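Local coordinates for 3-oxoacyl-[acyl-carrier-protein] synthase 3 (Micrococcus luteus NCTC 2665, PDB 4EWP) that probably catalyses the first condensation of fatty acid synthesis, joining a short acyl starter from acyl-CoA to two carbons of malonyl-ACP, at residues Y22-L33 with I50-E60; G194-M202 with G335-G343. All coordinates share one frame; numbering follows the deposited sequence.

Interaction 1 of 2, residues Y22-L33 with I50-E60; sequences YRPANLVPNEDL and IVTRQRATAEE
Strands 27-29 and 52-54 form a two-stranded antiparallel ribbon, in which Val-28 and Arg-53 are a hydrogen-bonded pair: Val-28 N gives to Arg-53 O at 2.9 Å and Arg-53 N to Val-28 O at 3.0 Å. Arg-53 then bends back on its own strand partner, with CG wedged between its backbone N and carbonyl carbon (chi1 75°). Arg-53 NH2 comes to Val-28 O from above the carbonyl plane, a second donor on that oxygen. NH1 and NH2 also grip Asn-30 OD1 end-on, while Asn-30 ND2 holds Ile-50 O; NH1 also reaches Phe-166 O, and ND2 is shared with Asp-41. Leu-33 CD1 lies over one guanidinium face, 3.5 Å from Arg-53 NE, and Ile-50 CG2 over the opposite one. A leucine in place of Arg-53 would probably leave Asn-30 OD1 without either donor. At the far end Tyr-22 OH donates to the anti lone pair of Glu-60 OE2 (2.7 Å). Gln-54, extended beyond CG, reaches from the strand to Arg-23, whose NH1 gives to Gln-54 OE1 (2.8 Å) and salt-bridges Asp-300. The whole is a short beta ribbon pinned by a buried arginine, its Ile-50 end near predicted catalytic Asn-306, in a thiolase-fold enzyme.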
loop_
_atom_site.group_PDB
_atom_site.type_symbol
_atom_site.label_atom_id
_atom_site.label_comp_id
_atom_site.label_asym_id
_atom_site.label_seq_id
_atom_site.Cartn_x
_atom_site.Cartn_y
_atom_site.Cartn_z
ATOM N N TYR A 22 6.491 1.867 -19.605
ATOM C CA TYR A 22 7.921 2.138 -19.620
ATOM C C TYR A 22 8.644 0.796 -19.620
ATOM O O TYR A 22 8.423 -0.050 -18.741
ATOM C CB TYR A 22 8.354 2.985 -18.410
ATOM C CG TYR A 22 9.809 3.409 -18.480
ATOM C CD1 TYR A 22 10.841 2.529 -18.132
ATOM C CD2 TYR A 22 10.157 4.681 -18.907
ATOM C CE1 TYR A 22 12.180 2.915 -18.207
ATOM C CE2 TYR A 22 11.484 5.075 -18.983
ATOM C CZ TYR A 22 12.488 4.195 -18.637
ATOM O OH TYR A 22 13.796 4.615 -18.722
ATOM N N ARG A 23 9.499 0.610 -20.616
ATOM C CA ARG A 23 10.268 -0.607 -20.780
ATOM C C ARG A 23 11.740 -0.252 -20.844
ATOM O O ARG A 23 12.167 0.439 -21.764
ATOM C CB ARG A 23 9.891 -1.306 -22.087
ATOM C CG ARG A 23 8.497 -1.895 -22.100
ATOM C CD ARG A 23 8.280 -2.686 -23.378
ATOM N NE ARG A 23 6.875 -3.011 -23.579
ATOM C CZ ARG A 23 6.302 -4.129 -23.140
ATOM N NH1 ARG A 23 7.023 -5.025 -22.463
ATOM N NH2 ARG A 23 5.011 -4.357 -23.382
ATOM N N PRO A 24 12.525 -0.729 -19.867
ATOM C CA PRO A 24 13.982 -0.564 -19.927
ATOM C C PRO A 24 14.533 -1.077 -21.257
ATOM O O PRO A 24 14.037 -2.078 -21.771
ATOM C CB PRO A 24 14.470 -1.432 -18.770
ATOM C CG PRO A 24 13.326 -1.364 -17.775
ATOM C CD PRO A 24 12.085 -1.388 -18.625
ATOM N N ALA A 25 15.541 -0.401 -21.801
ATOM C CA ALA A 25 16.104 -0.769 -23.095
ATOM C C ALA A 25 16.977 -2.013 -23.022
ATOM O O ALA A 25 17.277 -2.633 -24.046
ATOM C CB ALA A 25 16.891 0.399 -23.696
ATOM N N ASN A 26 17.399 -2.374 -21.817
ATOM C CA ASN A 26 18.255 -3.547 -21.660
ATOM C C ASN A 26 17.439 -4.838 -21.647
ATOM O O ASN A 26 16.763 -5.157 -20.669
ATOM C CB ASN A 26 19.128 -3.438 -20.400
ATOM C CG ASN A 26 20.279 -4.422 -20.407
ATOM O OD1 ASN A 26 20.579 -5.018 -21.438
ATOM N ND2 ASN A 26 20.931 -4.600 -19.258
ATOM N N LEU A 27 17.490 -5.569 -22.752
ATOM C CA LEU A 27 16.828 -6.858 -22.835
ATOM C C LEU A 27 17.878 -7.925 -22.642
ATOM O O LEU A 27 18.626 -8.232 -23.565
ATOM C CB LEU A 27 16.150 -7.035 -24.194
ATOM C CG LEU A 27 15.059 -6.009 -24.516
ATOM C CD1 LEU A 27 14.264 -6.469 -25.735
ATOM C CD2 LEU A 27 14.125 -5.763 -23.324
ATOM N N VAL A 28 17.947 -8.472 -21.435
ATOM C CA VAL A 28 18.942 -9.486 -21.102
ATOM C C VAL A 28 18.535 -10.859 -21.633
ATOM O O VAL A 28 17.433 -11.335 -21.372
ATOM C CB VAL A 28 19.159 -9.555 -19.577
ATOM C CG1 VAL A 28 20.155 -10.645 -19.222
ATOM C CG2 VAL A 28 19.614 -8.198 -19.043
ATOM N N PRO A 29 19.426 -11.498 -22.410
ATOM C CA PRO A 29 19.129 -12.839 -22.928
ATOM C C PRO A 29 19.465 -13.934 -21.919
ATOM O O PRO A 29 20.279 -13.732 -21.012
ATOM C CB PRO A 29 20.054 -12.953 -24.139
ATOM C CG PRO A 29 21.228 -12.121 -23.771
ATOM C CD PRO A 29 20.666 -10.949 -22.980
ATOM N N ASN A 30 18.849 -15.096 -22.096
ATOM C CA ASN A 30 19.040 -16.200 -21.171
ATOM C C ASN A 30 20.497 -16.490 -20.854
ATOM O O ASN A 30 20.834 -16.857 -19.733
ATOM C CB ASN A 30 18.348 -17.455 -21.702
ATOM C CG ASN A 30 16.833 -17.343 -21.658
ATOM O OD1 ASN A 30 16.277 -16.472 -20.970
ATOM N ND2 ASN A 30 16.152 -18.225 -22.383
ATOM N N GLU A 31 21.360 -16.312 -21.846
ATOM C CA GLU A 31 22.746 -16.769 -21.764
ATOM C C GLU A 31 23.543 -16.037 -20.682
ATOM O O GLU A 31 24.505 -16.577 -20.131
ATOM C CB GLU A 31 23.431 -16.613 -23.126
ATOM C CG GLU A 31 24.720 -17.418 -23.283
ATOM C CD GLU A 31 24.497 -18.844 -23.797
ATOM O OE1 GLU A 31 23.340 -19.207 -24.115
ATOM O OE2 GLU A 31 25.493 -19.598 -23.887
ATOM N N ASP A 32 23.136 -14.809 -20.385
ATOM C CA ASP A 32 23.833 -13.988 -19.402
ATOM C C ASP A 32 23.570 -14.495 -17.989
ATOM O O ASP A 32 24.352 -14.239 -17.071
ATOM C CB ASP A 32 23.394 -12.523 -19.514
ATOM C CG ASP A 32 23.814 -11.878 -20.834
ATOM O OD1 ASP A 32 24.340 -12.590 -21.721
ATOM O OD2 ASP A 32 23.608 -10.653 -20.991
ATOM N N LEU A 33 22.474 -15.225 -17.818
ATOM C CA LEU A 33 22.029 -15.635 -16.489
ATOM C C LEU A 33 22.289 -17.108 -16.163
ATOM O O LEU A 33 22.296 -17.496 -14.991
ATOM C CB LEU A 33 20.535 -15.356 -16.332
ATOM C CG LEU A 33 20.116 -13.910 -16.554
ATOM C CD1 LEU A 33 18.614 -13.724 -16.298
ATOM C CD2 LEU A 33 20.940 -13.004 -15.655
ATOM N N ILE A 50 10.590 -17.741 -21.850
ATOM C CA ILE A 50 11.280 -16.453 -21.797
ATOM C C ILE A 50 12.551 -16.471 -22.639
ATOM O O ILE A 50 13.348 -17.412 -22.557
ATOM C CB ILE A 50 11.635 -16.070 -20.346
ATOM C CG1 ILE A 50 10.358 -15.999 -19.502
ATOM C CG2 ILE A 50 12.435 -14.767 -20.306
ATOM C CD1 ILE A 50 10.573 -15.538 -18.059
ATOM N N VAL A 51 12.727 -15.435 -23.457
ATOM C CA VAL A 51 13.926 -15.300 -24.285
ATOM C C VAL A 51 14.790 -14.182 -23.727
ATOM O O VAL A 51 15.985 -14.353 -23.495
ATOM C CB VAL A 51 13.576 -14.967 -25.746
ATOM C CG1 VAL A 51 14.837 -14.665 -26.550
ATOM C CG2 VAL A 51 12.799 -16.095 -26.365
ATOM N N THR A 52 14.169 -13.027 -23.524
ATOM C CA THR A 52 14.835 -11.907 -22.888
ATOM C C THR A 52 13.935 -11.363 -21.784
ATOM O O THR A 52 12.708 -11.563 -21.806
ATOM C CB THR A 52 15.137 -10.770 -23.899
ATOM O OG1 THR A 52 13.906 -10.205 -24.375
ATOM C CG2 THR A 52 15.932 -11.295 -25.090
ATOM N N ARG A 53 14.546 -10.679 -20.819
ATOM C CA ARG A 53 13.788 -9.912 -19.842
ATOM C C ARG A 53 14.330 -8.483 -19.733
ATOM O O ARG A 53 15.532 -8.238 -19.891
ATOM C CB ARG A 53 13.761 -10.606 -18.471
ATOM C CG ARG A 53 15.063 -10.528 -17.667
ATOM C CD ARG A 53 16.085 -11.536 -18.149
ATOM N NE ARG A 53 15.641 -12.920 -17.960
ATOM C CZ ARG A 53 15.867 -13.906 -18.828
ATOM N NH1 ARG A 53 15.436 -15.135 -18.566
ATOM N NH2 ARG A 53 16.538 -13.671 -19.955
ATOM N N GLN A 54 13.418 -7.546 -19.499
ATOM C CA GLN A 54 13.770 -6.156 -19.256
ATOM C C GLN A 54 14.563 -6.048 -17.965
ATOM O O GLN A 54 14.132 -6.533 -16.922
ATOM C CB GLN A 54 12.496 -5.310 -19.170
ATOM C CG GLN A 54 11.803 -5.207 -20.512
ATOM C CD GLN A 54 10.346 -4.817 -20.436
ATOM O OE1 GLN A 54 9.641 -4.855 -21.448
ATOM N NE2 GLN A 54 9.881 -4.436 -19.247
ATOM N N ARG A 55 15.737 -5.433 -18.038
ATOM C CA ARG A 55 16.528 -5.183 -16.844
ATOM C C ARG A 55 16.890 -3.699 -16.761
ATOM O O ARG A 55 17.543 -3.149 -17.646
ATOM C CB ARG A 55 17.767 -6.091 -16.797
ATOM C CG ARG A 55 17.443 -7.554 -16.445
ATOM C CD ARG A 55 16.713 -7.632 -15.096
ATOM N NE ARG A 55 16.297 -8.980 -14.717
ATOM C CZ ARG A 55 17.116 -9.922 -14.234
ATOM N NH1 ARG A 55 18.415 -9.683 -14.084
ATOM N NH2 ARG A 55 16.633 -11.121 -13.906
ATOM N N ALA A 56 16.431 -3.056 -15.694
ATOM C CA ALA A 56 16.611 -1.622 -15.510
ATOM C C ALA A 56 18.007 -1.294 -15.033
ATOM O O ALA A 56 18.622 -2.077 -14.312
ATOM C CB ALA A 56 15.576 -1.085 -14.507
ATOM N N THR A 57 18.500 -0.126 -15.435
ATOM C CA THR A 57 19.763 0.398 -14.927
ATOM C C THR A 57 19.528 1.019 -13.552
ATOM O O THR A 57 18.390 1.111 -13.102
ATOM C CB THR A 57 20.337 1.477 -15.852
ATOM O OG1 THR A 57 19.425 2.579 -15.924
ATOM C CG2 THR A 57 20.548 0.925 -17.249
ATOM N N ALA A 58 20.611 1.446 -12.906
ATOM C CA ALA A 58 20.548 2.124 -11.612
ATOM C C ALA A 58 19.707 3.397 -11.632
ATOM O O ALA A 58 19.005 3.685 -10.664
ATOM C CB ALA A 58 21.959 2.439 -11.110
ATOM N N GLU A 59 19.788 4.157 -12.724
ATOM C CA GLU A 59 19.044 5.413 -12.862
ATOM C C GLU A 59 17.548 5.186 -13.076
ATOM O O GLU A 59 16.720 6.055 -12.763
ATOM C CB GLU A 59 19.586 6.259 -14.030
ATOM C CG GLU A 59 20.973 6.832 -13.819
ATOM C CD GLU A 59 22.069 5.775 -13.898
ATOM O OE1 GLU A 59 21.938 4.830 -14.715
ATOM O OE2 GLU A 59 23.061 5.888 -13.138
ATOM N N GLU A 60 17.207 4.028 -13.633
ATOM C CA GLU A 60 15.810 3.698 -13.910
ATOM C C GLU A 60 15.120 3.154 -12.668
ATOM O O GLU A 60 14.850 1.946 -12.559
ATOM C CB GLU A 60 15.717 2.694 -15.053
ATOM C CG GLU A 60 16.048 3.300 -16.393
ATOM C CD GLU A 60 16.089 2.272 -17.487
ATOM O OE1 GLU A 60 16.839 1.274 -17.341
ATOM O OE2 GLU A 60 15.354 2.460 -18.480
HETATM O O HOH W 1 16.316 2.138 -20.875
HETATM O O HOH W 2 17.696 -0.709 -19.167
HETATM O O HOH W 3 17.728 -15.761 -24.958
#

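Interaction 2 of 2, residues G194-M202 with G335-G343; sequences GERWSTISM and GFGAGLVYG
With CG1 of Ile-200 anti to its carbonyl carbon (chi1 -55°), CD1 extends over the backbone of Gly-337 and Ala-338, while CB meets Ala-338 CB at 3.7 Å. Leu-340, its CG likewise turned away from the carbonyl carbon (chi1 -69°), spreads its two methyls: CD1 packs against Arg-196, 3.6 Å from both its CB and its NE, and CD2 faces Ile-200 CD1 at 4.2 Å. The hairpin joining strands 330-337 and 341-348 thus presses its turn against the type I turn Arg-196 to Thr-199. A cis peptide between Gly-339 and Leu-340 shapes that turn, and the backbone angles of Gly-339 (phi 156°) would jam a CB against the preceding carbonyl O. Gly-339 O points into the other segment, where two CA-H groups approach it, Gly-194 CA at 3.4 Å and Trp-197 CA at 3.0 Å. Water 4 bridges the backbones, accepting from Ile-200 N (3.2 Å) and Gly-339 N (2.9 Å) and donating to Trp-197 O. The Trp-197 ring serves the dimer: NE1 bonds to Ser-100 O of the second subunit, and the ring meets His-96 of that subunit edge-to-face. Gly-337 lies beside the predicted catalytic Cys-123. Direct contact here is largely apolar packing and CA-H...O approaches, so the conventional hydrogen bonding that joins the two turns runs through water.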
loop_
_atom_site.group_PDB
_atom_site.type_symbol
_atom_site.label_atom_id
_atom_site.label_comp_id
_atom_site.label_asym_id
_atom_site.label_seq_id
_atom_site.Cartn_x
_atom_site.Cartn_y
_atom_site.Cartn_z
ATOM N N GLY A 194 -3.922 -15.963 2.888
ATOM C CA GLY A 194 -2.746 -15.806 3.715
ATOM C C GLY A 194 -2.252 -17.111 4.312
ATOM O O GLY A 194 -1.139 -17.166 4.846
ATOM N N GLU A 195 -3.063 -18.166 4.266
ATOM C CA GLU A 195 -2.571 -19.443 4.772
ATOM C C GLU A 195 -1.341 -19.839 3.966
ATOM O O GLU A 195 -0.487 -20.586 4.442
ATOM C CB GLU A 195 -3.617 -20.559 4.697
ATOM C CG GLU A 195 -3.033 -21.899 5.146
ATOM C CD GLU A 195 -4.046 -23.031 5.183
ATOM O OE1 GLU A 195 -5.169 -22.827 5.689
ATOM O OE2 GLU A 195 -3.709 -24.135 4.707
ATOM N N ARG A 196 -1.251 -19.315 2.745
ATOM C CA ARG A 196 -0.183 -19.709 1.843
ATOM C C ARG A 196 0.786 -18.564 1.637
ATOM O O ARG A 196 1.405 -18.441 0.573
ATOM C CB ARG A 196 -0.768 -20.224 0.521
ATOM C CG ARG A 196 -1.694 -21.435 0.739
ATOM C CD ARG A 196 -2.341 -21.951 -0.541
ATOM N NE ARG A 196 -1.328 -22.418 -1.485
ATOM C CZ ARG A 196 -1.499 -23.417 -2.347
ATOM N NH1 ARG A 196 -2.653 -24.067 -2.387
ATOM N NH2 ARG A 196 -0.512 -23.765 -3.164
ATOM N N TRP A 197 0.924 -17.741 2.678
ATOM C CA TRP A 197 1.806 -16.562 2.647
ATOM C C TRP A 197 3.235 -16.912 2.223
ATOM O O TRP A 197 3.887 -16.143 1.520
ATOM C CB TRP A 197 1.801 -15.887 4.027
ATOM C CG TRP A 197 2.381 -14.489 4.127
ATOM C CD1 TRP A 197 1.738 -13.306 3.861
ATOM C CD2 TRP A 197 3.690 -14.127 4.616
ATOM N NE1 TRP A 197 2.576 -12.238 4.118
ATOM C CE2 TRP A 197 3.774 -12.715 4.585
ATOM C CE3 TRP A 197 4.798 -14.856 5.053
ATOM C CZ2 TRP A 197 4.926 -12.029 4.966
ATOM C CZ3 TRP A 197 5.941 -14.167 5.439
ATOM C CH2 TRP A 197 5.994 -12.770 5.391
ATOM N N SER A 198 3.706 -18.096 2.602
ATOM C CA SER A 198 5.105 -18.425 2.376
ATOM C C SER A 198 5.391 -19.020 0.997
ATOM O O SER A 198 6.554 -19.275 0.669
ATOM C CB SER A 198 5.631 -19.365 3.469
ATOM O OG SER A 198 5.200 -20.696 3.225
ATOM N N THR A 199 4.352 -19.224 0.189
ATOM C CA THR A 199 4.525 -19.872 -1.122
ATOM C C THR A 199 5.438 -19.087 -2.071
ATOM O O THR A 199 6.294 -19.663 -2.741
ATOM C CB THR A 199 3.167 -20.198 -1.789
ATOM O OG1 THR A 199 2.503 -21.191 -0.999
ATOM C CG2 THR A 199 3.367 -20.750 -3.205
ATOM N N ILE A 200 5.245 -17.775 -2.111
ATOM C CA ILE A 200 6.140 -16.851 -2.788
ATOM C C ILE A 200 6.498 -15.827 -1.713
ATOM O O ILE A 200 5.611 -15.197 -1.146
ATOM C CB ILE A 200 5.411 -16.117 -3.933
ATOM C CG1 ILE A 200 4.781 -17.111 -4.907
ATOM C CG2 ILE A 200 6.340 -15.177 -4.672
ATOM C CD1 ILE A 200 3.863 -16.420 -5.931
ATOM N N SER A 201 7.783 -15.667 -1.419
ATOM C CA SER A 201 8.185 -14.847 -0.287
ATOM C C SER A 201 9.660 -14.498 -0.372
ATOM O O SER A 201 10.355 -14.983 -1.259
ATOM C CB SER A 201 7.916 -15.589 1.021
ATOM O OG SER A 201 8.710 -16.756 1.116
ATOM N N MET A 202 10.131 -13.650 0.543
ATOM C CA MET A 202 11.546 -13.297 0.610
ATOM C C MET A 202 12.271 -14.370 1.412
ATOM O O MET A 202 11.641 -15.080 2.183
ATOM C CB MET A 202 11.735 -11.941 1.278
ATOM C CG MET A 202 10.905 -10.812 0.681
ATOM S SD MET A 202 11.373 -10.467 -1.032
ATOM C CE MET A 202 13.015 -9.804 -0.832
ATOM N N GLY A 335 -4.587 -10.912 -12.343
ATOM C CA GLY A 335 -3.259 -10.974 -11.756
ATOM C C GLY A 335 -3.257 -11.786 -10.474
ATOM O O GLY A 335 -4.290 -11.907 -9.818
ATOM N N PHE A 336 -2.090 -12.320 -10.111
ATOM C CA PHE A 336 -1.970 -13.265 -9.019
ATOM C C PHE A 336 -0.524 -13.329 -8.542
ATOM O O PHE A 336 0.392 -13.452 -9.356
ATOM C CB PHE A 336 -2.468 -14.658 -9.444
ATOM C CG PHE A 336 -2.033 -15.077 -10.845
ATOM C CD1 PHE A 336 -0.898 -15.855 -11.031
ATOM C CD2 PHE A 336 -2.776 -14.714 -11.959
ATOM C CE1 PHE A 336 -0.493 -16.243 -12.297
ATOM C CE2 PHE A 336 -2.383 -15.095 -13.237
ATOM C CZ PHE A 336 -1.240 -15.863 -13.404
ATOM N N GLY A 337 -0.310 -13.234 -7.228
ATOM C CA GLY A 337 1.040 -13.354 -6.701
ATOM C C GLY A 337 1.159 -13.564 -5.203
ATOM O O GLY A 337 0.205 -14.001 -4.558
ATOM N N ALA A 338 2.341 -13.251 -4.664
ATOM C CA ALA A 338 2.676 -13.490 -3.256
ATOM C C ALA A 338 1.584 -13.000 -2.290
ATOM O O ALA A 338 1.037 -11.908 -2.448
ATOM C CB ALA A 338 4.016 -12.847 -2.918
ATOM N N GLY A 339 1.259 -13.813 -1.294
ATOM C CA GLY A 339 0.206 -13.450 -0.364
ATOM C C GLY A 339 -0.428 -14.639 0.330
ATOM O O GLY A 339 -0.334 -14.772 1.557
ATOM N N LEU A 340 -1.092 -15.502 -0.440
ATOM C CA LEU A 340 -1.278 -15.311 -1.869
ATOM C C LEU A 340 -2.415 -14.305 -2.097
ATOM O O LEU A 340 -3.333 -14.208 -1.285
ATOM C CB LEU A 340 -1.612 -16.656 -2.516
ATOM C CG LEU A 340 -0.512 -17.734 -2.578
ATOM C CD1 LEU A 340 -1.088 -19.122 -2.881
ATOM C CD2 LEU A 340 0.537 -17.362 -3.615
ATOM N N VAL A 341 -2.340 -13.544 -3.185
ATOM C CA VAL A 341 -3.420 -12.629 -3.550
ATOM C C VAL A 341 -3.721 -12.700 -5.049
ATOM O O VAL A 341 -2.861 -13.078 -5.848
ATOM C CB VAL A 341 -3.116 -11.161 -3.154
ATOM C CG1 VAL A 341 -3.038 -11.016 -1.634
ATOM C CG2 VAL A 341 -1.832 -10.661 -3.835
ATOM N N TYR A 342 -4.945 -12.326 -5.417
ATOM C CA TYR A 342 -5.364 -12.295 -6.814
ATOM C C TYR A 342 -6.440 -11.237 -7.064
ATOM O O TYR A 342 -7.187 -10.878 -6.161
ATOM C CB TYR A 342 -5.920 -13.652 -7.221
ATOM C CG TYR A 342 -7.101 -14.107 -6.390
ATOM C CD1 TYR A 342 -6.932 -14.969 -5.311
ATOM C CD2 TYR A 342 -8.384 -13.673 -6.684
ATOM C CE1 TYR A 342 -8.016 -15.394 -4.554
ATOM C CE2 TYR A 342 -9.468 -14.087 -5.936
ATOM C CZ TYR A 342 -9.278 -14.944 -4.871
ATOM O OH TYR A 342 -10.369 -15.352 -4.134
ATOM N N GLY A 343 -6.534 -10.773 -8.304
ATOM C CA GLY A 343 -7.573 -9.836 -8.692
ATOM C C GLY A 343 -7.882 -9.957 -10.180
ATOM O O GLY A 343 -6.970 -10.186 -10.991
HETATM O O HOH W 4 2.809 -16.188 -0.823
#

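Interactions 1 and 2 do not touch: their centres lie about 25 Å apart, their nearest atoms about 12 Å. Interaction 1 is the more peripheral, some 17 Å from the centre of the chain against 13 Å, and mixes buried with exposed residues; none of the residues touching in interaction 2 is exposed. They also hold different elements. Segments 22-33 and 50-60 make their own ribbon, rich in direct polar bonds and untouched by the second subunit, whereas 335-343 is a hairpin of the C-terminal five-stranded sheet, met by a turn, and both hairpin and turn reach the second subunit. Both contacts nevertheless approach the predicted catalytic residues, interaction 1 near Asn-306 and interaction 2 near Cys-123.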